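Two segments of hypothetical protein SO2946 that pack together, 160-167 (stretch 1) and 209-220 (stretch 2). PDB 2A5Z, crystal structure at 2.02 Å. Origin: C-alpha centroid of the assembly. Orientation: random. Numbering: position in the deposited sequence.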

# COMPACT_ATOMS: atom_id res chain seq x y z
N ALA C 160 18.80 17.64 -21.89
CA ALA C 160 18.72 17.71 -20.43
C ALA C 160 19.51 18.91 -19.91
O ALA C 160 20.58 19.23 -20.45
CB ALA C 160 19.23 16.43 -19.79
N PHE C 161 19.00 19.55 -18.87
CA PHE C 161 19.66 20.68 -18.26
C PHE C 161 19.08 20.94 -16.89
O PHE C 161 17.89 20.68 -16.66
CB PHE C 161 19.54 21.95 -19.12
CG PHE C 161 18.12 22.32 -19.50
CD1 PHE C 161 17.40 23.25 -18.75
CD2 PHE C 161 17.51 21.75 -20.61
CE1 PHE C 161 16.09 23.59 -19.09
CE2 PHE C 161 16.19 22.09 -20.96
CZ PHE C 161 15.49 23.02 -20.20
N GLY C 162 19.92 21.44 -15.99
CA GLY C 162 19.46 21.93 -14.71
C GLY C 162 18.84 23.29 -14.93
O GLY C 162 19.28 24.05 -15.80
N GLY C 163 17.81 23.60 -14.16
CA GLY C 163 17.13 24.88 -14.32
C GLY C 163 16.02 25.14 -13.33
O GLY C 163 15.62 24.25 -12.59
N ILE C 164 15.55 26.38 -13.32
CA ILE C 164 14.41 26.80 -12.54
C ILE C 164 13.47 27.54 -13.48
O ILE C 164 13.92 28.36 -14.29
CB ILE C 164 14.81 27.68 -11.35
CG1 ILE C 164 15.80 26.93 -10.45
CG2 ILE C 164 13.57 28.12 -10.54
CD1 ILE C 164 16.40 27.76 -9.34
N VAL C 165 12.19 27.19 -13.40
CA VAL C 165 11.12 27.87 -14.12
C VAL C 165 10.09 28.30 -13.08
O VAL C 165 9.63 27.50 -12.27
CB VAL C 165 10.46 26.96 -15.20
CG1 VAL C 165 9.18 27.59 -15.77
CG2 VAL C 165 11.43 26.64 -16.33
N LYS C 166 9.77 29.59 -13.10
CA LYS C 166 8.79 30.16 -12.17
C LYS C 166 7.84 31.06 -12.93
O LYS C 166 8.27 31.92 -13.68
CB LYS C 166 9.50 30.94 -11.07
CG LYS C 166 10.13 30.05 -10.02
CD LYS C 166 10.95 30.88 -9.06
CE LYS C 166 11.28 30.07 -7.83
NZ LYS C 166 11.64 31.02 -6.74
N ALA C 167 6.54 30.84 -12.72
CA ALA C 167 5.51 31.54 -13.48
C ALA C 167 5.81 31.52 -14.98
O ALA C 167 5.64 32.52 -15.67
CB ALA C 167 5.33 32.97 -12.97
N LEU C 209 27.62 11.92 -15.93
CA LEU C 209 27.53 12.49 -17.28
C LEU C 209 27.36 14.00 -17.24
O LEU C 209 27.85 14.72 -18.12
CB LEU C 209 26.35 11.87 -18.04
CG LEU C 209 26.43 10.39 -18.45
CD1 LEU C 209 25.14 9.97 -19.18
CD2 LEU C 209 27.66 10.12 -19.31
N TYR C 210 26.65 14.49 -16.22
CA TYR C 210 26.28 15.89 -16.14
C TYR C 210 25.92 16.21 -14.69
O TYR C 210 25.33 15.37 -14.01
CB TYR C 210 25.08 16.15 -17.05
CG TYR C 210 24.50 17.54 -16.98
CD1 TYR C 210 25.00 18.56 -17.79
CD2 TYR C 210 23.44 17.85 -16.11
CE1 TYR C 210 24.47 19.85 -17.74
CE2 TYR C 210 22.89 19.13 -16.06
CZ TYR C 210 23.41 20.13 -16.88
OH TYR C 210 22.88 21.40 -16.84
N SER C 211 26.25 17.41 -14.22
CA SER C 211 25.68 17.91 -12.97
C SER C 211 25.46 19.42 -13.01
O SER C 211 26.15 20.15 -13.73
CB SER C 211 26.53 17.52 -11.75
OG SER C 211 27.62 18.40 -11.60
N TYR C 212 24.47 19.88 -12.24
CA TYR C 212 24.16 21.30 -12.11
C TYR C 212 23.82 21.59 -10.66
O TYR C 212 23.04 20.86 -10.06
CB TYR C 212 22.98 21.67 -13.01
CG TYR C 212 22.58 23.12 -12.92
CD1 TYR C 212 23.25 24.09 -13.66
CD2 TYR C 212 21.51 23.52 -12.11
CE1 TYR C 212 22.89 25.43 -13.58
CE2 TYR C 212 21.13 24.87 -12.04
CZ TYR C 212 21.84 25.81 -12.78
OH TYR C 212 21.50 27.15 -12.74
N THR C 213 24.42 22.65 -10.10
CA THR C 213 24.05 23.17 -8.78
C THR C 213 23.42 24.55 -8.96
O THR C 213 24.01 25.45 -9.56
CB THR C 213 25.28 23.28 -7.84
OG1 THR C 213 25.94 22.01 -7.77
CG2 THR C 213 24.85 23.67 -6.42
N SER C 214 22.21 24.73 -8.42
CA SER C 214 21.49 25.99 -8.57
C SER C 214 22.15 27.17 -7.83
O SER C 214 22.88 26.98 -6.85
CB SER C 214 20.02 25.83 -8.15
OG SER C 214 19.87 25.81 -6.74
N THR C 215 21.91 28.38 -8.33
CA THR C 215 22.32 29.61 -7.67
C THR C 215 21.20 30.05 -6.73
O THR C 215 21.45 30.36 -5.56
CB THR C 215 22.64 30.73 -8.70
OG1 THR C 215 23.79 30.36 -9.47
CG2 THR C 215 22.93 32.06 -8.00
N ALA C 216 19.97 30.05 -7.23
CA ALA C 216 18.81 30.44 -6.45
C ALA C 216 18.13 29.21 -5.85
O ALA C 216 18.39 28.08 -6.26
CB ALA C 216 17.85 31.22 -7.32
N ALA C 217 17.25 29.46 -4.87
CA ALA C 217 16.49 28.39 -4.23
C ALA C 217 15.52 27.73 -5.21
O ALA C 217 14.99 28.40 -6.11
CB ALA C 217 15.75 28.92 -3.02
N MSE C 218 15.28 26.43 -5.02
CA MSE C 218 14.34 25.67 -5.84
C MSE C 218 12.92 26.26 -5.79
O MSE C 218 12.57 26.99 -4.84
CB MSE C 218 14.32 24.20 -5.38
CG MSE C 218 13.54 23.91 -4.08
SE MSE C 218 13.49 22.15 -3.62
CE MSE C 218 15.17 21.92 -3.06
N PHE C 219 12.11 25.96 -6.81
CA PHE C 219 10.67 26.17 -6.71
C PHE C 219 10.10 25.31 -5.58
O PHE C 219 10.37 24.11 -5.50
CB PHE C 219 9.93 25.83 -8.02
CG PHE C 219 8.43 25.68 -7.84
CD1 PHE C 219 7.65 26.78 -7.44
CD2 PHE C 219 7.81 24.45 -8.01
CE1 PHE C 219 6.28 26.64 -7.24
CE2 PHE C 219 6.43 24.30 -7.82
CZ PHE C 219 5.66 25.40 -7.43
N ARG C 220 9.31 25.93 -4.71
CA ARG C 220 8.70 25.24 -3.59
C ARG C 220 7.29 25.76 -3.35
O ARG C 220 7.06 26.96 -3.35
CB ARG C 220 9.54 25.41 -2.32
CG ARG C 220 8.93 24.76 -1.09
CD ARG C 220 9.77 24.95 0.18
NE ARG C 220 10.93 24.05 0.23
CZ ARG C 220 10.90 22.79 0.68
NH1 ARG C 220 9.77 22.25 1.12
NH2 ARG C 220 12.01 22.08 0.69
O HOH W 1 14.42 30.83 -6.97
O HOH W 2 11.76 29.75 -4.68

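The two stretches belong to one chain and lie far apart in sequence. Residues 160-166 form a strand, and a second strand runs through 209-213. Their directions are nearly parallel, 7° apart, with the axes 6.9 Å apart at closest approach. No backbone-to-backbone hydrogen bond joins them; most of the close contacts set a side chain of one stretch against the backbone of the other. Together the stretches bury 417 Å² of surface.

Leu209 does not reach stretch 1. The contact begins with Tyr210, whose CA-to-CB bond points toward the other stretch. Its chi1 is t, and the extended ring brings the hydroxyl to the backbone. Gly162 N donates a hydrogen bond to Tyr210 OH at 3.1 Å. The N-H...O angle is 173°, so the bond is almost straight. Gly162 N lies at the edge of the ring, near its plane, as expected for a donor that meets the hydroxyl oxygen. Phe161 CA sits 3.6 Å from Tyr210 OH. The Phe161 side chain points away overall, and its CB alone touches the hydroxyl, at 4.1 Å from Tyr210 OH.

Ser211 points away, as alternation along a strand requires. Tyr212 points toward stretch 1 again, also with chi1 t. Its ring lies against Gly162, with Gly162 C over one face. Gly162 CA is 3.7 Å from Tyr212 CD2. This is van der Waals packing of a ring on bare backbone, and the glycine makes it possible. A CB on Gly162 would point toward stretch 2 and come 2.4 Å from Tyr212 CD2, a clash. The ring also approaches the next residue, with Gly163 N 4.1 Å from Tyr212 CE2. The CA atoms of Gly162 and Tyr212 are 5.4 Å apart.

Thr213 is out of reach. From Ser214 to Ala217 a main partner is Ile164, which points toward stretch 2 with chi1 m and chi2 t. Its CD1 methyl is 4.3 Å from Ser214 CB. Ser214 OG donates a hydrogen bond to Ala216 O at 2.8 Å, a link within stretch 2 that spans Thr215. The same methyl meets Ala216: Ile164 CD1 is 4.3 Å from Ala216 CB, an apolar contact, and 3.7 Å from Ala216 O. The Ala217 side chain points away; its carbonyl meets stretch 1, with Ile164 CD1 3.6 Å from Ala217 O.

The last part of the contact involves Lys166. Its CA-to-CB bond points sideways, but its long chain brings the end nearer. Lys166 NZ is 4.3 Å from Ala217 O, too far for a direct bond, and water 1 fills the gap. That water accepts from Lys166 NZ at 2.8 Å and donates to Ala217 O at 2.6 Å. Water 2 makes a similar bridge, accepting from Lys166 NZ at 2.4 Å and donating to Met218 O at 2.9 Å. Met218 is a selenomethionine, and its side chain points away. Finally, Lys166 CE packs 4.1 Å from Phe219 CA.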